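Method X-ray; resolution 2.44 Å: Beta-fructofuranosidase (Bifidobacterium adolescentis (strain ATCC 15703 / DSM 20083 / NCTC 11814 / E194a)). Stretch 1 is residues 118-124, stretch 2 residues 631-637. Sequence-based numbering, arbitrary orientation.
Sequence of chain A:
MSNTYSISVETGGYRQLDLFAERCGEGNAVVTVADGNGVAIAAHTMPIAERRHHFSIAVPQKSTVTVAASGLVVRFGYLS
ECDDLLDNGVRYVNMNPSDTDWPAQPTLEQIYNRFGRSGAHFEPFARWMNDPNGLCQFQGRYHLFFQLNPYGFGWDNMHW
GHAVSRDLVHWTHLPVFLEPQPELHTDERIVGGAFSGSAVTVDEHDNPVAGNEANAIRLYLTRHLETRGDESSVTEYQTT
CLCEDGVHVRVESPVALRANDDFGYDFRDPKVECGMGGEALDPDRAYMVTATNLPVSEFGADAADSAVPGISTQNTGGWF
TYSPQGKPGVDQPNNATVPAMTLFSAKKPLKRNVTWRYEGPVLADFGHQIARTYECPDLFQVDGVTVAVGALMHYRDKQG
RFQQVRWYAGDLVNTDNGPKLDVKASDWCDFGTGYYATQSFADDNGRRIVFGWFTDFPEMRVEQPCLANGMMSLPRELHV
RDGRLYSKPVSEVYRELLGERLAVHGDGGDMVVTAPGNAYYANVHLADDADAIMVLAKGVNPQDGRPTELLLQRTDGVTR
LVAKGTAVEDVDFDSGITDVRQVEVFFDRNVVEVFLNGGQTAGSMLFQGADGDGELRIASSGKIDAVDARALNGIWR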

# COMPACT_ATOMS: atom_id res chain seq x y z
N SER A 118 -12.36 -8.14 -2.84
CA SER A 118 -11.72 -9.29 -2.22
C SER A 118 -12.41 -9.62 -0.91
O SER A 118 -13.17 -8.82 -0.35
CB SER A 118 -10.24 -9.02 -1.98
OG SER A 118 -10.07 -8.06 -0.95
N GLY A 119 -12.14 -10.82 -0.40
CA GLY A 119 -12.77 -11.27 0.83
C GLY A 119 -11.91 -11.15 2.07
O GLY A 119 -12.44 -11.07 3.18
N ALA A 120 -10.58 -11.15 1.90
CA ALA A 120 -9.67 -11.21 3.04
C ALA A 120 -8.56 -10.16 3.01
O ALA A 120 -7.72 -10.16 3.92
CB ALA A 120 -9.03 -12.60 3.14
N HIS A 121 -8.51 -9.30 2.00
CA HIS A 121 -7.53 -8.22 1.96
C HIS A 121 -8.18 -6.92 2.42
O HIS A 121 -9.39 -6.72 2.25
CB HIS A 121 -6.96 -8.05 0.55
CG HIS A 121 -6.15 -9.21 0.08
ND1 HIS A 121 -6.70 -10.43 -0.24
CD2 HIS A 121 -4.82 -9.34 -0.14
CE1 HIS A 121 -5.75 -11.26 -0.62
NE2 HIS A 121 -4.60 -10.63 -0.57
N PHE A 122 -7.38 -6.04 3.01
CA PHE A 122 -7.93 -4.78 3.48
C PHE A 122 -8.30 -3.89 2.30
O PHE A 122 -7.52 -3.72 1.35
CB PHE A 122 -6.94 -4.03 4.38
CG PHE A 122 -7.47 -2.71 4.86
CD1 PHE A 122 -8.32 -2.65 5.96
CD2 PHE A 122 -7.16 -1.53 4.20
CE1 PHE A 122 -8.83 -1.44 6.39
CE2 PHE A 122 -7.67 -0.32 4.63
CZ PHE A 122 -8.50 -0.27 5.73
N GLU A 123 -9.50 -3.33 2.35
CA GLU A 123 -9.99 -2.33 1.42
C GLU A 123 -10.78 -1.30 2.21
O GLU A 123 -11.38 -1.64 3.24
CB GLU A 123 -10.89 -2.94 0.33
CG GLU A 123 -10.27 -4.08 -0.46
CD GLU A 123 -11.26 -4.74 -1.40
OE1 GLU A 123 -12.41 -4.25 -1.48
OE2 GLU A 123 -10.90 -5.74 -2.06
N PRO A 124 -10.81 -0.05 1.77
CA PRO A 124 -11.70 0.93 2.39
C PRO A 124 -13.15 0.62 2.04
O PRO A 124 -13.45 -0.24 1.21
CB PRO A 124 -11.25 2.26 1.79
CG PRO A 124 -10.66 1.88 0.47
CD PRO A 124 -10.01 0.55 0.68
N ALA A 631 -10.29 -23.96 2.03
CA ALA A 631 -11.10 -22.77 1.79
C ALA A 631 -10.53 -21.58 2.55
O ALA A 631 -9.98 -21.72 3.64
CB ALA A 631 -12.55 -23.01 2.22
N LEU A 632 -10.65 -20.40 1.95
CA LEU A 632 -10.14 -19.17 2.55
C LEU A 632 -11.27 -18.44 3.25
O LEU A 632 -12.35 -18.25 2.68
CB LEU A 632 -9.49 -18.27 1.49
CG LEU A 632 -8.51 -17.21 2.00
CD1 LEU A 632 -7.22 -17.86 2.48
CD2 LEU A 632 -8.22 -16.19 0.91
N ASN A 633 -11.02 -18.03 4.49
CA ASN A 633 -12.01 -17.28 5.25
C ASN A 633 -12.07 -15.83 4.78
O ASN A 633 -11.19 -15.33 4.08
CB ASN A 633 -11.68 -17.30 6.74
CG ASN A 633 -11.77 -18.69 7.35
OD1 ASN A 633 -12.65 -19.48 7.00
ND2 ASN A 633 -10.86 -18.99 8.26
N GLY A 634 -13.14 -15.14 5.19
CA GLY A 634 -13.25 -13.71 5.00
C GLY A 634 -12.99 -12.98 6.31
O GLY A 634 -13.06 -13.57 7.39
N ILE A 635 -12.69 -11.69 6.21
CA ILE A 635 -12.32 -10.88 7.36
C ILE A 635 -13.42 -9.92 7.79
O ILE A 635 -13.24 -9.20 8.77
CB ILE A 635 -11.02 -10.10 7.11
CG1 ILE A 635 -11.22 -9.05 6.01
CG2 ILE A 635 -9.89 -11.05 6.74
CD1 ILE A 635 -10.07 -8.10 5.85
N TRP A 636 -14.55 -9.89 7.09
CA TRP A 636 -15.67 -9.03 7.47
C TRP A 636 -16.84 -9.80 8.06
O TRP A 636 -17.45 -9.34 9.03
CB TRP A 636 -16.13 -8.20 6.27
CG TRP A 636 -15.00 -7.55 5.54
CD1 TRP A 636 -14.48 -7.91 4.33
CD2 TRP A 636 -14.22 -6.42 5.99
NE1 TRP A 636 -13.44 -7.08 3.99
CE2 TRP A 636 -13.26 -6.16 4.99
CE3 TRP A 636 -14.24 -5.61 7.13
CZ2 TRP A 636 -12.33 -5.12 5.09
CZ3 TRP A 636 -13.32 -4.58 7.23
CH2 TRP A 636 -12.37 -4.35 6.22
N ARG A 637 -17.17 -10.96 7.51
CA ARG A 637 -18.23 -11.80 8.06
C ARG A 637 -17.67 -13.16 8.48
O ARG A 637 -17.15 -13.92 7.65
CB ARG A 637 -19.36 -11.99 7.04
O HOH W 1 -12.08 -6.86 1.48

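This is a small, mainly apolar contact between an irregular segment and the chain's C-terminal end, pinned by one direct backbone hydrogen bond and one bridging water. The hydrogen bond runs from Ile635 N to Gly119 O, at 3.1 Å and nearly straight at 158°. The same carbonyl also receives a CA-H...O contact from Gly634, with CA 3.3 Å from Gly119 O. The backbones come close here: Ala120 CA and Gly634 CA are 4.8 Å apart.

Ala120 packs its small side chain among stretch 2 atoms. Its CB lies 4.0 Å from Ile635 CG2, 4.3 Å from Leu632 CD2 and 3.6 Å from Asn633 O. Ile635 points toward stretch 1, and its CD1 reaches to 3.9 Å from His121 O.

Trp636 leaves its backbone sideways, but its ring comes nearer. Trp636 CH2 meets Phe122 CD1 obliquely at 4.4 Å, a loose apolar touch. Its indole nitrogen works through water 1. The water accepts from Trp636 NE1 at 2.9 Å and donates to Ser118 O at 2.9 Å and His121 O at 2.8 Å, tying the indole to two carbonyls of stretch 1.

Within stretch 1, Glu123 OE2 accepts from Ser118 N at 2.9 Å and from Ser118 OG at 2.7 Å. These bonds link the two residues across the bend.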